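Local coordinates for protein alcohol dehydrogenase (Escherichia coli, PDB 5VM2) that is of unknown substrate specificity but probably works as an NAD(H)- or NADP(H)-dependent, zinc-containing dehydrogenase that acts on CH-OH groups, at residues I52-H65 with F114-T126. Sequence-based numbering, arbitrary orientation.
With MG (magnesium ion), chain C.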
# COMPACT_ATOMS: atom_id res chain seq x y z
N ILE A 52 1.50 -8.70 17.40
CA ILE A 52 2.30 -9.67 18.15
C ILE A 52 3.31 -8.89 18.98
O ILE A 52 4.17 -8.21 18.40
CB ILE A 52 2.99 -10.67 17.22
CG1 ILE A 52 1.95 -11.52 16.49
CG2 ILE A 52 3.97 -11.54 18.01
CD1 ILE A 52 2.48 -12.84 15.97
N PRO A 53 3.24 -8.94 20.31
CA PRO A 53 4.25 -8.27 21.13
C PRO A 53 5.63 -8.79 20.79
O PRO A 53 5.80 -9.97 20.46
CB PRO A 53 3.85 -8.65 22.56
CG PRO A 53 2.39 -8.96 22.48
CD PRO A 53 2.19 -9.57 21.12
N PRO A 54 6.65 -7.93 20.83
CA PRO A 54 8.01 -8.42 20.63
C PRO A 54 8.38 -9.45 21.69
O PRO A 54 8.10 -9.27 22.88
CB PRO A 54 8.87 -7.15 20.76
CG PRO A 54 7.93 -6.02 20.49
CD PRO A 54 6.60 -6.47 21.01
N LYS A 55 8.99 -10.54 21.24
CA LYS A 55 9.48 -11.56 22.16
C LYS A 55 10.48 -10.99 23.16
O LYS A 55 10.66 -11.56 24.24
CB LYS A 55 10.09 -12.71 21.35
CG LYS A 55 10.91 -13.71 22.14
CD LYS A 55 10.13 -14.98 22.42
CE LYS A 55 10.79 -15.79 23.53
NZ LYS A 55 9.97 -16.97 23.92
N ASP A 56 11.09 -9.85 22.84
CA ASP A 56 12.11 -9.23 23.67
C ASP A 56 11.50 -8.13 24.52
O ASP A 56 10.86 -7.22 23.96
CB ASP A 56 13.22 -8.67 22.79
CG ASP A 56 14.54 -8.53 23.52
OD1 ASP A 56 14.53 -8.25 24.73
OD2 ASP A 56 15.59 -8.71 22.87
N PRO A 57 11.67 -8.17 25.85
CA PRO A 57 11.07 -7.14 26.73
C PRO A 57 11.26 -5.70 26.28
O PRO A 57 10.30 -4.92 26.30
CB PRO A 57 11.78 -7.38 28.07
CG PRO A 57 12.42 -8.74 27.98
CD PRO A 57 12.18 -9.31 26.62
N ASN A 58 12.47 -5.33 25.88
CA ASN A 58 12.72 -3.96 25.44
C ASN A 58 13.22 -3.92 24.01
O ASN A 58 14.18 -3.21 23.69
CB ASN A 58 13.72 -3.27 26.38
CG ASN A 58 14.79 -4.21 26.87
OD1 ASN A 58 15.47 -4.87 26.08
ND2 ASN A 58 14.96 -4.29 28.19
N GLN A 59 12.56 -4.67 23.13
CA GLN A 59 12.89 -4.65 21.72
C GLN A 59 12.68 -3.25 21.14
O GLN A 59 11.73 -2.55 21.50
CB GLN A 59 12.02 -5.67 20.97
CG GLN A 59 11.89 -5.43 19.48
CD GLN A 59 13.09 -5.92 18.71
OE1 GLN A 59 13.59 -7.02 18.93
NE2 GLN A 59 13.58 -5.09 17.78
N GLU A 60 13.59 -2.84 20.27
CA GLU A 60 13.48 -1.55 19.59
C GLU A 60 12.55 -1.72 18.39
O GLU A 60 12.92 -2.33 17.38
CB GLU A 60 14.85 -1.04 19.18
CG GLU A 60 15.76 -0.75 20.38
CD GLU A 60 17.18 -0.39 19.99
OE1 GLU A 60 17.50 -0.44 18.78
OE2 GLU A 60 17.98 -0.06 20.89
N ILE A 61 11.34 -1.19 18.51
CA ILE A 61 10.27 -1.43 17.54
C ILE A 61 10.35 -0.37 16.45
O ILE A 61 9.98 0.78 16.66
CB ILE A 61 8.90 -1.44 18.22
CG1 ILE A 61 8.83 -2.53 19.29
CG2 ILE A 61 7.79 -1.62 17.19
CD1 ILE A 61 7.60 -2.45 20.15
N GLY A 62 10.82 -0.77 15.27
CA GLY A 62 10.85 0.14 14.14
C GLY A 62 9.51 0.23 13.43
O GLY A 62 8.61 -0.59 13.62
N LEU A 63 9.38 1.26 12.60
CA LEU A 63 8.16 1.48 11.84
C LEU A 63 8.52 1.94 10.44
O LEU A 63 9.58 2.54 10.21
CB LEU A 63 7.24 2.50 12.51
CG LEU A 63 6.48 2.03 13.75
CD1 LEU A 63 5.62 3.16 14.30
CD2 LEU A 63 5.64 0.80 13.44
N GLY A 64 7.62 1.66 9.50
CA GLY A 64 7.81 2.05 8.11
C GLY A 64 8.13 0.87 7.21
O GLY A 64 8.96 0.03 7.55
N HIS A 65 7.46 0.81 6.06
CA HIS A 65 7.73 -0.25 5.09
C HIS A 65 7.78 0.23 3.65
O HIS A 65 8.39 -0.45 2.82
CB HIS A 65 6.70 -1.38 5.21
CG HIS A 65 5.30 -0.98 4.85
ND1 HIS A 65 4.41 -0.46 5.76
CD2 HIS A 65 4.63 -1.05 3.67
CE1 HIS A 65 3.25 -0.21 5.16
NE2 HIS A 65 3.36 -0.56 3.89
N PHE A 114 8.53 -9.28 6.49
CA PHE A 114 7.98 -8.01 6.07
C PHE A 114 8.47 -6.91 7.00
O PHE A 114 8.49 -7.09 8.22
CB PHE A 114 6.44 -8.05 6.04
CG PHE A 114 5.83 -6.94 5.24
CD1 PHE A 114 5.49 -5.74 5.84
CD2 PHE A 114 5.60 -7.10 3.88
CE1 PHE A 114 4.92 -4.72 5.10
CE2 PHE A 114 5.04 -6.08 3.14
CZ PHE A 114 4.70 -4.88 3.75
N MET A 115 8.87 -5.78 6.42
CA MET A 115 9.43 -4.68 7.19
C MET A 115 8.49 -4.24 8.31
O MET A 115 7.26 -4.23 8.15
CB MET A 115 9.72 -3.49 6.28
CG MET A 115 10.86 -3.71 5.31
SD MET A 115 11.78 -2.19 5.09
CE MET A 115 13.02 -2.36 6.36
N ALA A 116 9.08 -3.88 9.44
CA ALA A 116 8.37 -3.28 10.57
C ALA A 116 7.32 -4.20 11.17
O ALA A 116 6.32 -3.74 11.72
CB ALA A 116 7.73 -1.95 10.17
N THR A 117 7.59 -5.51 11.03
CA THR A 117 6.74 -6.60 11.56
C THR A 117 7.37 -7.65 12.44
O THR A 117 8.54 -7.66 12.69
CB THR A 117 5.81 -7.32 10.59
OG1 THR A 117 6.58 -8.19 9.77
CG2 THR A 117 5.03 -6.38 9.80
N GLN A 118 6.56 -8.66 12.68
CA GLN A 118 6.69 -9.70 13.71
C GLN A 118 8.03 -10.25 14.25
O GLN A 118 8.17 -10.38 15.47
CB GLN A 118 5.80 -10.90 13.34
CG GLN A 118 5.98 -12.11 14.24
CD GLN A 118 6.94 -13.13 13.66
OE1 GLN A 118 7.07 -13.26 12.44
NE2 GLN A 118 7.63 -13.85 14.54
N PRO A 119 8.85 -10.83 13.35
CA PRO A 119 10.03 -11.35 14.07
C PRO A 119 11.08 -10.29 14.37
O PRO A 119 11.72 -10.32 15.42
CB PRO A 119 10.58 -12.42 13.11
CG PRO A 119 9.81 -12.25 11.80
CD PRO A 119 9.01 -11.00 11.90
N ASN A 120 11.24 -9.35 13.45
CA ASN A 120 12.41 -8.48 13.53
C ASN A 120 12.08 -7.02 13.75
O ASN A 120 12.82 -6.32 14.45
CB ASN A 120 13.24 -8.64 12.25
CG ASN A 120 13.43 -10.09 11.85
OD1 ASN A 120 13.71 -10.95 12.69
ND2 ASN A 120 13.25 -10.39 10.56
N TYR A 121 10.90 -6.53 13.34
CA TYR A 121 10.47 -5.16 13.60
C TYR A 121 11.46 -4.13 13.05
O TYR A 121 11.63 -3.05 13.62
CB TYR A 121 10.23 -4.91 15.09
CG TYR A 121 9.34 -5.94 15.76
CD1 TYR A 121 9.88 -6.93 16.57
CD2 TYR A 121 7.96 -5.91 15.58
CE1 TYR A 121 9.07 -7.87 17.18
CE2 TYR A 121 7.14 -6.85 16.19
CZ TYR A 121 7.70 -7.82 17.00
OH TYR A 121 6.90 -8.76 17.61
N ARG A 122 12.12 -4.46 11.94
CA ARG A 122 13.01 -3.52 11.27
C ARG A 122 12.18 -2.47 10.54
O ARG A 122 11.43 -2.80 9.63
CB ARG A 122 13.91 -4.24 10.28
CG ARG A 122 14.86 -5.27 10.86
CD ARG A 122 15.48 -6.11 9.73
NE ARG A 122 16.06 -5.29 8.66
CZ ARG A 122 15.46 -5.03 7.50
NH1 ARG A 122 14.25 -5.52 7.24
NH2 ARG A 122 16.07 -4.28 6.59
N GLY A 123 12.34 -1.21 10.93
CA GLY A 123 11.60 -0.13 10.31
C GLY A 123 12.36 0.53 9.17
O GLY A 123 13.59 0.59 9.17
N ALA A 124 11.61 1.04 8.20
CA ALA A 124 12.21 1.82 7.12
C ALA A 124 12.64 3.20 7.58
O ALA A 124 13.46 3.84 6.91
CB ALA A 124 11.25 1.93 5.94
N LEU A 125 12.10 3.68 8.70
CA LEU A 125 12.47 4.98 9.27
C LEU A 125 13.85 4.86 9.90
O LEU A 125 14.02 4.66 11.10
CB LEU A 125 11.42 5.43 10.28
CG LEU A 125 10.06 5.77 9.67
CD1 LEU A 125 9.00 5.94 10.74
CD2 LEU A 125 10.17 7.02 8.81
N THR A 126 14.86 4.99 9.04
CA THR A 126 16.26 4.96 9.44
C THR A 126 17.07 5.56 8.30
O THR A 126 16.58 5.67 7.17
CB THR A 126 16.73 3.54 9.77
OG1 THR A 126 18.12 3.55 10.16
CG2 THR A 126 16.55 2.63 8.57
MG MG C . 2.12 0.23 2.06
O HOH W 1 6.94 -2.65 14.26
O HOH W 2 12.48 2.50 12.55
O HOH W 3 0.27 -0.16 1.79
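Tyr121 turns its CG away from its own carbonyl carbon (chi1 -51°), which sends the ring into the bend of 52-65 against Pro54. Pro54 CG sits over one face, 4.2 Å from the ring centroid, in a CH-pi contact. Ile52 O lies at the edge of the ring, near its plane, 2.9 Å from Tyr121 OH. The Gln59 chain is bent at chi2 and passes the ring obliquely, with CG 3.8 Å from Tyr121 CD1. Its amide NE2 donates to Glu60 O.

Farther along, the two loops are joined by backbone. Gly62 N donates to Tyr121 O, and Leu125 N to Leu63 O. Ala124 N donates to Gly64 O at 2.9 Å. Gly62 and Gly123 have no side chains, and their CA atoms come within 3.9 Å, so the two backbones lie directly against each other. One water donates to both Gly62 O and Ala116 O. A second accepts weakly from Leu63 N and donates to Leu125 O. Leu125 itself centres an inverse gamma turn and packs on Val36 of strand 28-37.

At the inner end, His65 CG stands between its backbone N and carbonyl carbon (chi1 66°). The imidazole meets Phe114 obliquely, CG 3.8 Å from Phe114 CE1. His65 NE2 binds the magnesium ion at 2.4 Å, while ND1 makes a weak hydrogen bond to Asp42.

Phe114 to Thr117 form a type II beta turn, with Thr117 OG1 hydrogen-bonded back to Phe114 O. The contact thus joins two loops of the GroES-like domain of the zinc-type alcohol dehydrogenase fold. It ends at the magnesium site, where Glu66, Glu152 and a water are the other ligands, a site that probably corresponds to the catalytic zinc position of this family, distinct from the four-cysteine zinc site.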